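Local coordinates for gentamicin resistance protein (Enterococcus gallinarum, PDB 6CTZ), which probably confers resistance to gentamicin, kanamycin and related aminoglycosides by phosphorylating their 2'' hydroxyl with a guanine nucleotide as phosphate donor, at residues R171-Y181 against T253-F264; H190-L199 against L209-D217. The protein carries 2 engineered substitutions. All blocks are in the same frame, centred on the assembly; numbering follows the deposited sequence. Where two conformers were deposited one is given.

Contact 1: residues R171-Y181 against T253-F264; sequences RFQSYMTHPVY and TLIRKVSLFVTF. Engineered in segment 253-264: Leu-254 (natural residue His).
Bends at chi2 and chi3 fold the Arg-171 side chain along helix 253-264, while Tyr-175, with CG anti to its backbone nitrogen (chi1 172°), turns its ring toward Phe-261 and Phe-264. The Arg-171 guanidinium takes Thr-263 OG1 side-on: NE and NH2 each donate to this one oxygen at 3.0 Å, with the oxygen close to the guanidinium plane. NH2 also donates to Ser-259 OG at 3.1 Å, and a water joins NH1 to the same hydroxyl. Three side-chain bonds thus fix the rotation of the group, and Leu-260 CD2 lies over the centre of one face. Thr-263 OG1 is hydrogen-bonded to Asp-292 as well, which would probably offset part of the buried positive charge.

Leu-260 is a knob among Arg-171, Ser-174, Tyr-175 and Tyr-181; its other methyl, CD1, makes a CH-pi contact over the Tyr-181 ring, 4.2 Å from the centroid. Tyr-181 in turn fits between Thr-253, Arg-256, Lys-257 and Leu-260, its CD1 3.6 Å from Lys-257 CB. The extended Lys-257 carries NZ past this ring to salt bridges with Asp-222 and Asp-224. Phe-172 and Phe-264 form an offset stack of nearly parallel rings, centroids 4.6 Å apart, and Phe-264 meets the face of Tyr-175 in an offset edge-to-face contact with the planes at 83°. Phe-261 completes the aromatic cluster. The axes of segments 171-176 and 253-264 approach to 10.0 Å, crossing at -135°, an example of knobs-into-holes helix packing in the helical part of an aminoglycoside phosphotransferase.

Contact 2: residues H190-L199 against L209-D217; sequences HGDLSPDHFL and LTGIIDFGD. With MG (magnesium ion), chain C; MG (magnesium ion), chain D; GDP (guanosine-5'-diphosphate), chain B; KAN (kanamycin a), chain E.
His-190 sets its ring edge over the face of Phe-215, CD2 lying above the centre of the phenyl ring with the planes at 58°. Its NE2 donates to Ile-213 O at 3.0 Å, while ND1 accepts from Asp-192 N, so one imidazole ties both loops together. His-197 is clasped between Asp-196 OD1 over one face and Asp-214 CB over the other. Its ND1 donates to Asp-192 O nearly along the C=O axis, which orients NE2 toward a magnesium ion at 2.2 Å. Asp-214 OD2 bridges this ion and a second one, at 2.1 and 2.3 Å, and OD1 also binds the second; the GDP phosphates complete both sites together with waters. Beside the metals, Asp-192 OD2 accepts from kanamycin O13 at 2.7 Å and Asp-217 OD2 from kanamycin N4 at 2.8 Å. The two carboxylates stand almost perpendicular, and kanamycin N3 donates to Asp-192 OD1. Farther along the hairpin, Thr-210 N and Gly-211 N both donate to Leu-199 O in a classic beta bulge, and Leu-199 CD2 packs on Ile-213 CG2 at 3.8 Å. Together these segments form the catalytic loop and DFG motif of a kinase-like active site.

Overall arrangement
From the N terminus, after helix 2-11, the chain builds the five-stranded antiparallel sheet with helix 46-62, then crosses through strand 94-95 into the mainly helical remainder. Helix 162-176 and the short helix 179-182 supply the first side of contact 1. Strand 187-189 leads directly into contact 2, a tight closure across the hairpin of strands 198-200 and 209-212. Helices 228-234 and 236-246 follow before helix 251-276 returns to close contact 1, so contact 2 is nested inside that larger loop. The two centres lie 23 Å apart and the contacts do not touch. Contact 1 joins helices at the periphery, whereas contact 2 lies near the chain centre, where it touches both nucleotide and aminoglycoside.

Contact 1: residues R171-Y181 against T253-F264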
loop_
_atom_site.group_PDB
_atom_site.type_symbol
_atom_site.label_atom_id
_atom_site.label_comp_id
_atom_site.label_asym_id
_atom_site.label_seq_id
_atom_site.Cartn_x
_atom_site.Cartn_y
_atom_site.Cartn_z
ATOM N N ARG A 171 8.298 16.083 -14.824
ATOM C CA ARG A 171 7.839 14.738 -14.490
ATOM C C ARG A 171 6.340 14.597 -14.716
ATOM O O ARG A 171 5.881 13.608 -15.296
ATOM C CB ARG A 171 8.215 14.395 -13.048
ATOM C CG ARG A 171 9.712 14.447 -12.768
ATOM C CD ARG A 171 10.439 13.292 -13.442
ATOM N NE ARG A 171 10.312 12.044 -12.681
ATOM C CZ ARG A 171 10.863 10.888 -13.044
ATOM N NH1 ARG A 171 11.558 10.796 -14.178
ATOM N NH2 ARG A 171 10.710 9.812 -12.285
ATOM N N PHE A 172 5.557 15.579 -14.266
ATOM C CA PHE A 172 4.119 15.540 -14.516
ATOM C C PHE A 172 3.822 15.537 -16.012
ATOM O O PHE A 172 2.993 14.755 -16.489
ATOM C CB PHE A 172 3.422 16.710 -13.824
ATOM C CG PHE A 172 3.130 16.476 -12.368
ATOM C CD1 PHE A 172 2.120 15.610 -11.970
ATOM C CD2 PHE A 172 3.854 17.141 -11.393
ATOM C CE1 PHE A 172 1.846 15.411 -10.621
ATOM C CE2 PHE A 172 3.583 16.948 -10.046
ATOM C CZ PHE A 172 2.579 16.073 -9.663
ATOM N N GLN A 173 4.499 16.405 -16.772
ATOM C CA GLN A 173 4.240 16.452 -18.206
ATOM C C GLN A 173 4.696 15.178 -18.907
ATOM O O GLN A 173 4.026 14.708 -19.834
ATOM C CB GLN A 173 4.865 17.699 -18.831
ATOM C CG GLN A 173 4.174 18.988 -18.409
ATOM C CD GLN A 173 2.660 18.864 -18.409
ATOM O OE1 GLN A 173 2.032 18.785 -17.352
ATOM N NE2 GLN A 173 2.067 18.837 -19.597
ATOM N N SER A 174 5.814 14.590 -18.474
ATOM C CA SER A 174 6.274 13.351 -19.095
ATOM C C SER A 174 5.256 12.231 -18.918
ATOM O O SER A 174 5.052 11.414 -19.826
ATOM C CB SER A 174 7.637 12.951 -18.534
ATOM O OG SER A 174 8.646 13.834 -18.995
ATOM N N TYR A 175 4.600 12.178 -17.760
ATOM C CA TYR A 175 3.527 11.208 -17.586
ATOM C C TYR A 175 2.315 11.592 -18.427
ATOM O O TYR A 175 1.830 10.792 -19.235
ATOM C CB TYR A 175 3.140 11.082 -16.106
ATOM C CG TYR A 175 1.910 10.223 -15.907
ATOM C CD1 TYR A 175 2.001 8.836 -15.906
ATOM C CD2 TYR A 175 0.655 10.799 -15.765
ATOM C CE1 TYR A 175 0.877 8.045 -15.750
ATOM C CE2 TYR A 175 -0.473 10.023 -15.618
ATOM C CZ TYR A 175 -0.358 8.645 -15.600
ATOM O OH TYR A 175 -1.482 7.862 -15.449
ATOM N N MET A 176 1.830 12.828 -18.262
ATOM C CA MET A 176 0.518 13.193 -18.789
ATOM C C MET A 176 0.469 13.183 -20.313
ATOM O O MET A 176 -0.585 12.886 -20.887
ATOM C CB MET A 176 0.084 14.559 -18.247
ATOM C CG MET A 176 -0.208 14.570 -16.746
ATOM S SD MET A 176 -1.638 13.585 -16.219
ATOM C CE MET A 176 -2.900 14.174 -17.337
ATOM N N THR A 177 1.579 13.492 -20.985
ATOM C CA THR A 177 1.565 13.648 -22.438
ATOM C C THR A 177 1.922 12.379 -23.204
ATOM O O THR A 177 1.992 12.425 -24.437
ATOM C CB THR A 177 2.498 14.787 -22.877
ATOM O OG1 THR A 177 3.853 14.449 -22.561
ATOM C CG2 THR A 177 2.119 16.088 -22.192
ATOM N N HIS A 178 2.137 11.253 -22.531
ATOM C CA HIS A 178 2.533 10.018 -23.211
ATOM C C HIS A 178 1.479 8.937 -23.034
ATOM O O HIS A 178 1.373 8.355 -21.937
ATOM C CB HIS A 178 3.880 9.516 -22.696
ATOM C CG HIS A 178 5.046 10.313 -23.182
ATOM N ND1 HIS A 178 5.570 11.370 -22.470
ATOM C CD2 HIS A 178 5.786 10.217 -24.312
ATOM C CE1 HIS A 178 6.589 11.884 -23.135
ATOM N NE2 HIS A 178 6.739 11.204 -24.258
ATOM N N PRO A 179 0.697 8.622 -24.073
ATOM C CA PRO A 179 -0.274 7.520 -23.958
ATOM C C PRO A 179 0.350 6.199 -23.561
ATOM O O PRO A 179 -0.339 5.348 -22.982
ATOM C CB PRO A 179 -0.894 7.452 -25.362
ATOM C CG PRO A 179 -0.736 8.831 -25.896
ATOM C CD PRO A 179 0.572 9.339 -25.353
ATOM N N VAL A 180 1.639 5.999 -23.847
ATOM C CA VAL A 180 2.304 4.774 -23.416
ATOM C C VAL A 180 2.232 4.622 -21.900
ATOM O O VAL A 180 2.250 3.499 -21.382
ATOM C CB VAL A 180 3.746 4.712 -23.966
ATOM C CG1 VAL A 180 4.634 5.743 -23.288
ATOM C CG2 VAL A 180 4.320 3.310 -23.822
ATOM N N TYR A 181 2.115 5.732 -21.170
ATOM C CA TYR A 181 1.971 5.697 -19.717
ATOM C C TYR A 181 0.528 5.831 -19.260
ATOM O O TYR A 181 0.143 5.203 -18.276
ATOM C CB TYR A 181 2.785 6.816 -19.054
ATOM C CG TYR A 181 4.247 6.807 -19.396
ATOM C CD1 TYR A 181 4.957 5.615 -19.504
ATOM C CD2 TYR A 181 4.919 8.000 -19.628
ATOM C CE1 TYR A 181 6.309 5.615 -19.832
ATOM C CE2 TYR A 181 6.260 8.010 -19.955
ATOM C CZ TYR A 181 6.948 6.814 -20.059
ATOM O OH TYR A 181 8.284 6.816 -20.382
ATOM N N THR A 253 11.113 0.994 -20.292
ATOM C CA THR A 253 9.974 1.905 -20.334
ATOM C C THR A 253 9.094 1.738 -19.099
ATOM O O THR A 253 8.650 2.730 -18.508
ATOM C CB THR A 253 9.167 1.671 -21.610
ATOM O OG1 THR A 253 10.007 1.906 -22.745
ATOM C CG2 THR A 253 7.964 2.597 -21.673
ATOM N N LEU A 254 8.847 0.491 -18.684
ATOM C CA LEU A 254 8.000 0.259 -17.521
ATOM C C LEU A 254 8.634 0.824 -16.254
ATOM O O LEU A 254 7.939 1.411 -15.412
ATOM C CB LEU A 254 7.693 -1.235 -17.381
ATOM C CG LEU A 254 6.800 -1.627 -16.199
ATOM C CD1 LEU A 254 5.464 -0.891 -16.187
ATOM C CD2 LEU A 254 6.580 -3.127 -16.225
ATOM N N ILE A 255 9.955 0.668 -16.097
ATOM C CA ILE A 255 10.625 1.240 -14.931
ATOM C C ILE A 255 10.519 2.758 -14.943
ATOM O O ILE A 255 10.308 3.389 -13.901
ATOM C CB ILE A 255 12.085 0.754 -14.840
ATOM C CG1 ILE A 255 12.142 -0.697 -14.360
ATOM C CG2 ILE A 255 12.927 1.678 -13.959
ATOM C CD1 ILE A 255 11.793 -0.890 -12.875
ATOM N N ARG A 256 10.666 3.376 -16.121
ATOM C CA ARG A 256 10.466 4.820 -16.213
ATOM C C ARG A 256 9.062 5.206 -15.758
ATOM O O ARG A 256 8.888 6.133 -14.956
ATOM C CB ARG A 256 10.738 5.315 -17.634
ATOM C CG ARG A 256 10.393 6.788 -17.812
ATOM C CD ARG A 256 11.205 7.702 -16.898
ATOM N NE ARG A 256 12.646 7.533 -17.076
ATOM C CZ ARG A 256 13.375 8.176 -17.980
ATOM N NH1 ARG A 256 12.811 9.052 -18.805
ATOM N NH2 ARG A 256 14.676 7.938 -18.051
ATOM N N LYS A 257 8.047 4.488 -16.244
ATOM C CA LYS A 257 6.678 4.763 -15.818
ATOM C C LYS A 257 6.534 4.659 -14.302
ATOM O O LYS A 257 5.963 5.547 -13.657
ATOM C CB LYS A 257 5.729 3.778 -16.490
ATOM C CG LYS A 257 4.272 4.032 -16.167
ATOM C CD LYS A 257 3.367 2.998 -16.804
ATOM C CE LYS A 257 1.931 3.175 -16.355
ATOM N NZ LYS A 257 1.028 2.157 -16.959
ATOM N N VAL A 258 7.042 3.570 -13.719
ATOM C CA VAL A 258 6.915 3.410 -12.274
ATOM C C VAL A 258 7.709 4.488 -11.540
ATOM O O VAL A 258 7.283 4.973 -10.485
ATOM C CB VAL A 258 7.314 1.984 -11.851
ATOM C CG1 VAL A 258 7.184 1.823 -10.336
ATOM C CG2 VAL A 258 6.428 0.973 -12.529
ATOM N N SER A 259 8.854 4.906 -12.093
ATOM C CA SER A 259 9.630 5.954 -11.446
ATOM C C SER A 259 8.865 7.271 -11.430
ATOM O O SER A 259 9.026 8.070 -10.500
ATOM C CB SER A 259 10.990 6.108 -12.133
ATOM O OG SER A 259 10.897 6.881 -13.318
ATOM N N LEU A 260 8.037 7.520 -12.453
ATOM C CA LEU A 260 7.161 8.686 -12.426
ATOM C C LEU A 260 6.161 8.579 -11.275
ATOM O O LEU A 260 5.956 9.541 -10.527
ATOM C CB LEU A 260 6.459 8.855 -13.775
ATOM C CG LEU A 260 7.396 9.286 -14.916
ATOM C CD1 LEU A 260 6.770 8.981 -16.283
ATOM C CD2 LEU A 260 7.779 10.753 -14.822
ATOM N N PHE A 261 5.544 7.399 -11.101
ATOM C CA PHE A 261 4.694 7.182 -9.931
ATOM C C PHE A 261 5.458 7.439 -8.637
ATOM O O PHE A 261 4.888 7.954 -7.673
ATOM C CB PHE A 261 4.153 5.746 -9.907
ATOM C CG PHE A 261 3.187 5.412 -11.017
ATOM C CD1 PHE A 261 2.461 6.394 -11.665
ATOM C CD2 PHE A 261 3.001 4.090 -11.394
ATOM C CE1 PHE A 261 1.571 6.061 -12.678
ATOM C CE2 PHE A 261 2.124 3.754 -12.396
ATOM C CZ PHE A 261 1.405 4.740 -13.041
ATOM N N VAL A 262 6.738 7.050 -8.577
ATOM C CA VAL A 262 7.524 7.299 -7.367
ATOM C C VAL A 262 7.664 8.795 -7.115
ATOM O O VAL A 262 7.539 9.254 -5.974
ATOM C CB VAL A 262 8.890 6.586 -7.422
ATOM C CG1 VAL A 262 9.769 7.022 -6.260
ATOM C CG2 VAL A 262 8.711 5.080 -7.390
ATOM N N THR A 263 7.949 9.577 -8.167
ATOM C CA THR A 263 7.977 11.032 -8.017
ATOM C C THR A 263 6.657 11.540 -7.450
ATOM O O THR A 263 6.636 12.341 -6.508
ATOM C CB THR A 263 8.259 11.713 -9.362
ATOM O OG1 THR A 263 9.521 11.269 -9.884
ATOM C CG2 THR A 263 8.269 13.253 -9.199
ATOM N N PHE A 264 5.541 11.084 -8.018
ATOM C CA PHE A 264 4.246 11.568 -7.558
ATOM C C PHE A 264 3.980 11.137 -6.122
ATOM O O PHE A 264 3.356 11.883 -5.357
ATOM C CB PHE A 264 3.139 11.093 -8.502
ATOM C CG PHE A 264 3.389 11.444 -9.951
ATOM C CD1 PHE A 264 4.132 12.569 -10.298
ATOM C CD2 PHE A 264 2.898 10.637 -10.964
ATOM C CE1 PHE A 264 4.373 12.881 -11.632
ATOM C CE2 PHE A 264 3.144 10.936 -12.295
ATOM C CZ PHE A 264 3.873 12.063 -12.627
HETATM O O HOH W 1 13.246 8.531 -14.153
HETATM O O HOH W 2 0.490 2.198 -19.748
#

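Contact 2: residues H190-L199 against L209-D217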
loop_
_atom_site.group_PDB
_atom_site.type_symbol
_atom_site.label_atom_id
_atom_site.label_comp_id
_atom_site.label_asym_id
_atom_site.label_seq_id
_atom_site.Cartn_x
_atom_site.Cartn_y
_atom_site.Cartn_z
ATOM N N HIS A 190 -3.716 -3.970 -5.207
ATOM C CA HIS A 190 -3.629 -3.831 -3.754
ATOM C C HIS A 190 -3.598 -2.358 -3.358
ATOM O O HIS A 190 -4.285 -1.942 -2.414
ATOM C CB HIS A 190 -2.389 -4.572 -3.257
ATOM C CG HIS A 190 -2.139 -4.447 -1.785
ATOM N ND1 HIS A 190 -1.566 -3.332 -1.218
ATOM C CD2 HIS A 190 -2.348 -5.326 -0.773
ATOM C CE1 HIS A 190 -1.439 -3.521 0.086
ATOM N NE2 HIS A 190 -1.908 -4.722 0.384
ATOM N N GLY A 191 -2.832 -1.547 -4.094
ATOM C CA GLY A 191 -2.839 -0.114 -3.922
ATOM C C GLY A 191 -1.862 0.444 -2.912
ATOM O O GLY A 191 -1.648 1.661 -2.902
ATOM N N ASP A 192 -1.267 -0.388 -2.067
ATOM C CA ASP A 192 -0.303 0.088 -1.082
ATOM C C ASP A 192 0.706 -1.029 -0.820
ATOM O O ASP A 192 0.938 -1.448 0.317
ATOM C CB ASP A 192 -1.030 0.544 0.185
ATOM C CG ASP A 192 -0.200 1.466 1.054
ATOM O OD1 ASP A 192 0.709 2.159 0.543
ATOM O OD2 ASP A 192 -0.484 1.517 2.269
ATOM N N LEU A 193 1.305 -1.549 -1.896
ATOM C CA LEU A 193 2.011 -2.831 -1.838
ATOM C C LEU A 193 3.486 -2.612 -1.489
ATOM O O LEU A 193 4.392 -2.767 -2.304
ATOM C CB LEU A 193 1.820 -3.595 -3.142
ATOM C CG LEU A 193 2.236 -5.065 -3.126
ATOM C CD1 LEU A 193 1.374 -5.869 -2.157
ATOM C CD2 LEU A 193 2.113 -5.657 -4.516
ATOM N N SER A 194 3.704 -2.251 -0.236
ATOM C CA SER A 194 5.014 -1.950 0.309
ATOM C C SER A 194 5.430 -3.031 1.292
ATOM O O SER A 194 4.581 -3.736 1.851
ATOM C CB SER A 194 4.995 -0.586 1.014
ATOM O OG SER A 194 3.839 -0.425 1.821
ATOM N N PRO A 195 6.739 -3.177 1.547
ATOM C CA PRO A 195 7.222 -4.333 2.322
ATOM C C PRO A 195 6.894 -4.271 3.806
ATOM O O PRO A 195 7.059 -5.294 4.493
ATOM C CB PRO A 195 8.736 -4.345 2.046
ATOM C CG PRO A 195 9.053 -2.940 1.623
ATOM C CD PRO A 195 7.845 -2.502 0.840
ATOM N N ASP A 196 6.402 -3.135 4.312
ATOM C CA ASP A 196 5.824 -3.097 5.655
ATOM C C ASP A 196 4.523 -3.893 5.746
ATOM O O ASP A 196 3.979 -4.052 6.844
ATOM C CB ASP A 196 5.631 -1.649 6.142
ATOM C CG ASP A 196 4.596 -0.889 5.345
ATOM O OD1 ASP A 196 4.382 -1.236 4.177
ATOM O OD2 ASP A 196 3.978 0.051 5.894
ATOM N N HIS A 197 4.035 -4.416 4.619
ATOM C CA HIS A 197 2.842 -5.243 4.556
ATOM C C HIS A 197 3.147 -6.674 4.150
ATOM O O HIS A 197 2.214 -7.457 3.969
ATOM C CB HIS A 197 1.840 -4.652 3.562
ATOM C CG HIS A 197 1.324 -3.311 3.955
ATOM N ND1 HIS A 197 0.992 -2.342 3.032
ATOM C CD2 HIS A 197 1.053 -2.782 5.171
ATOM C CE1 HIS A 197 0.540 -1.275 3.664
ATOM N NE2 HIS A 197 0.568 -1.515 4.963
ATOM N N PHE A 198 4.422 -7.038 3.990
ATOM C CA PHE A 198 4.802 -8.391 3.590
ATOM C C PHE A 198 5.151 -9.177 4.845
ATOM O O PHE A 198 6.075 -8.805 5.578
ATOM C CB PHE A 198 6.030 -8.417 2.674
ATOM C CG PHE A 198 5.904 -7.626 1.393
ATOM C CD1 PHE A 198 4.695 -7.095 0.968
ATOM C CD2 PHE A 198 7.026 -7.440 0.599
ATOM C CE1 PHE A 198 4.621 -6.361 -0.209
ATOM C CE2 PHE A 198 6.960 -6.702 -0.578
ATOM C CZ PHE A 198 5.753 -6.172 -0.980
ATOM N N LEU A 199 4.428 -10.259 5.088
ATOM C CA LEU A 199 4.741 -11.162 6.186
ATOM C C LEU A 199 5.522 -12.346 5.637
ATOM O O LEU A 199 5.146 -12.918 4.610
ATOM C CB LEU A 199 3.460 -11.645 6.873
ATOM C CG LEU A 199 2.758 -10.708 7.863
ATOM C CD1 LEU A 199 3.604 -10.490 9.131
ATOM C CD2 LEU A 199 2.306 -9.406 7.201
ATOM N N LEU A 209 7.382 -15.949 1.435
ATOM C CA LEU A 209 6.280 -15.014 1.630
ATOM C C LEU A 209 5.083 -15.791 2.159
ATOM O O LEU A 209 4.644 -16.759 1.533
ATOM C CB LEU A 209 5.928 -14.342 0.307
ATOM C CG LEU A 209 4.870 -13.243 0.428
ATOM C CD1 LEU A 209 5.381 -12.049 1.233
ATOM C CD2 LEU A 209 4.408 -12.803 -0.959
ATOM N N THR A 210 4.558 -15.383 3.313
ATOM C CA THR A 210 3.427 -16.078 3.899
ATOM C C THR A 210 2.161 -15.244 3.958
ATOM O O THR A 210 1.077 -15.827 4.023
ATOM C CB THR A 210 3.753 -16.608 5.307
ATOM O OG1 THR A 210 4.155 -15.525 6.149
ATOM C CG2 THR A 210 4.861 -17.652 5.249
ATOM N N GLY A 211 2.255 -13.916 3.926
ATOM C CA GLY A 211 1.060 -13.113 4.087
ATOM C C GLY A 211 1.225 -11.718 3.540
ATOM O O GLY A 211 2.342 -11.214 3.385
ATOM N N ILE A 212 0.082 -11.102 3.239
ATOM C CA ILE A 212 -0.013 -9.703 2.821
ATOM C C ILE A 212 -1.145 -9.068 3.612
ATOM O O ILE A 212 -2.245 -9.641 3.684
ATOM C CB ILE A 212 -0.296 -9.568 1.309
ATOM C CG1 ILE A 212 0.816 -10.205 0.473
ATOM C CG2 ILE A 212 -0.490 -8.089 0.926
ATOM C CD1 ILE A 212 2.072 -9.358 0.359
ATOM N N ILE A 213 -0.893 -7.900 4.203
ATOM C CA ILE A 213 -1.907 -7.184 4.968
ATOM C C ILE A 213 -2.268 -5.844 4.322
ATOM O O ILE A 213 -1.701 -5.456 3.291
ATOM C CB ILE A 213 -1.468 -7.009 6.436
ATOM C CG1 ILE A 213 -0.149 -6.225 6.516
ATOM C CG2 ILE A 213 -1.375 -8.374 7.134
ATOM C CD1 ILE A 213 0.178 -5.745 7.913
ATOM N N ASP A 214 -3.232 -5.144 4.926
ATOM C CA ASP A 214 -3.626 -3.771 4.603
ATOM C C ASP A 214 -4.072 -3.556 3.164
ATOM O O ASP A 214 -3.336 -2.981 2.359
ATOM C CB ASP A 214 -2.548 -2.752 4.966
ATOM C CG ASP A 214 -3.073 -1.321 4.911
ATOM O OD1 ASP A 214 -4.306 -1.126 4.705
ATOM O OD2 ASP A 214 -2.251 -0.386 5.067
ATOM N N PHE A 215 -5.291 -3.981 2.851
ATOM C CA PHE A 215 -5.893 -3.794 1.540
ATOM C C PHE A 215 -6.745 -2.532 1.462
ATOM O O PHE A 215 -7.586 -2.419 0.566
ATOM C CB PHE A 215 -6.719 -5.030 1.156
ATOM C CG PHE A 215 -5.887 -6.242 0.797
ATOM C CD1 PHE A 215 -5.175 -6.944 1.771
ATOM C CD2 PHE A 215 -5.844 -6.696 -0.511
ATOM C CE1 PHE A 215 -4.427 -8.075 1.436
ATOM C CE2 PHE A 215 -5.101 -7.815 -0.854
ATOM C CZ PHE A 215 -4.386 -8.508 0.124
ATOM N N GLY A 216 -6.526 -1.569 2.360
ATOM C CA GLY A 216 -7.369 -0.389 2.411
ATOM C C GLY A 216 -7.307 0.493 1.180
ATOM O O GLY A 216 -8.254 1.247 0.924
ATOM N N ASP A 217 -6.224 0.416 0.410
ATOM C CA ASP A 217 -6.095 1.180 -0.821
ATOM C C ASP A 217 -6.512 0.386 -2.051
ATOM O O ASP A 217 -6.258 0.827 -3.172
ATOM C CB ASP A 217 -4.671 1.724 -0.969
ATOM C CG ASP A 217 -4.388 2.859 -0.015
ATOM O OD1 ASP A 217 -5.127 3.873 -0.043
ATOM O OD2 ASP A 217 -3.428 2.749 0.765
HETATM MG MG MG C . -0.509 -0.077 6.217
HETATM MG MG MG D . -4.002 1.049 4.866
HETATM P PB GDP B . -2.850 1.407 7.837
HETATM O O1B GDP B . -3.993 1.152 6.885
HETATM O O2B GDP B . -1.512 1.441 7.129
HETATM O O3B GDP B . -3.106 2.603 8.726
HETATM O O3A GDP B . -2.856 0.141 8.844
HETATM P PA GDP B . -2.352 -1.375 8.577
HETATM O O1A GDP B . -3.495 -2.248 8.151
HETATM O O2A GDP B . -1.168 -1.371 7.625
HETATM O "O5'" GDP B . -1.938 -1.820 10.082
HETATM C "C5'" GDP B . -0.999 -1.030 10.799
HETATM C "C4'" GDP B . 0.196 -1.885 11.148
HETATM O "O4'" GDP B . -0.213 -2.888 12.078
HETATM C "C3'" GDP B . 0.792 -2.664 9.988
HETATM O "O3'" GDP B . 1.656 -1.869 9.169
HETATM C "C2'" GDP B . 1.558 -3.724 10.739
HETATM O "O2'" GDP B . 2.757 -3.174 11.297
HETATM C "C1'" GDP B . 0.623 -4.024 11.899
HETATM N N9 GDP B . -0.247 -5.169 11.563
HETATM C C8 GDP B . -1.529 -5.142 11.134
HETATM N N7 GDP B . -1.971 -6.412 10.944
HETATM C C5 GDP B . -0.963 -7.248 11.261
HETATM C C6 GDP B . -0.737 -8.699 11.274
HETATM O O6 GDP B . -1.645 -9.488 10.949
HETATM N N1 GDP B . 0.471 -9.125 11.673
HETATM C C2 GDP B . 1.474 -8.297 12.038
HETATM N N2 GDP B . 2.650 -8.818 12.438
HETATM N N3 GDP B . 1.344 -6.952 12.041
HETATM C C4 GDP B . 0.162 -6.415 11.673
HETATM C C1 KAN E . 7.062 7.513 2.432
HETATM C C2 KAN E . 7.988 8.338 1.538
HETATM C C3 KAN E . 9.388 7.763 1.593
HETATM C C4 KAN E . 9.838 7.802 3.045
HETATM C C5 KAN E . 8.885 7.012 3.937
HETATM C C6 KAN E . 9.274 7.114 5.409
HETATM C C7 KAN E . 3.959 3.268 1.770
HETATM C C8 KAN E . 3.558 4.583 2.432
HETATM C C9 KAN E . 4.554 5.686 2.058
HETATM C C10 KAN E . 5.990 5.301 2.417
HETATM C C11 KAN E . 6.351 3.948 1.799
HETATM C C12 KAN E . 5.361 2.865 2.208
HETATM C C13 KAN E . 1.456 5.759 2.752
HETATM C C14 KAN E . -0.010 5.360 2.703
HETATM C C15 KAN E . -0.489 5.430 1.250
HETATM C C16 KAN E . -0.235 6.827 0.695
HETATM C C17 KAN E . 1.225 7.193 0.874
HETATM C C18 KAN E . 1.446 8.633 0.440
HETATM N N1 KAN E . 8.292 6.386 6.191
HETATM N N2 KAN E . 7.698 3.535 2.180
HETATM N N3 KAN E . 2.987 2.232 2.116
HETATM N N4 KAN E . -1.902 5.097 1.113
HETATM O O5 KAN E . 7.519 7.418 3.785
HETATM O O6 KAN E . 7.494 8.295 0.197
HETATM O O7 KAN E . 10.286 8.530 0.785
HETATM O O8 KAN E . 11.151 7.245 3.137
HETATM O O9 KAN E . 6.928 6.215 1.846
HETATM O O10 KAN E . 4.219 6.885 2.774
HETATM O O11 KAN E . 2.238 4.873 1.952
HETATM O O12 KAN E . 1.587 7.082 2.241
HETATM O O13 KAN E . -0.135 4.050 3.263
HETATM O O14 KAN E . -0.538 6.904 -0.709
HETATM O O15 KAN E . 2.827 8.969 0.607
HETATM O O HOH W 3 -3.991 -1.282 0.285
HETATM O O HOH W 4 1.271 0.211 7.202
HETATM O O HOH W 5 -3.534 0.901 2.771
HETATM O O HOH W 6 0.083 1.409 4.853
HETATM O O HOH W 7 -6.114 1.455 4.747
HETATM O O HOH W 8 -3.412 3.006 4.722
#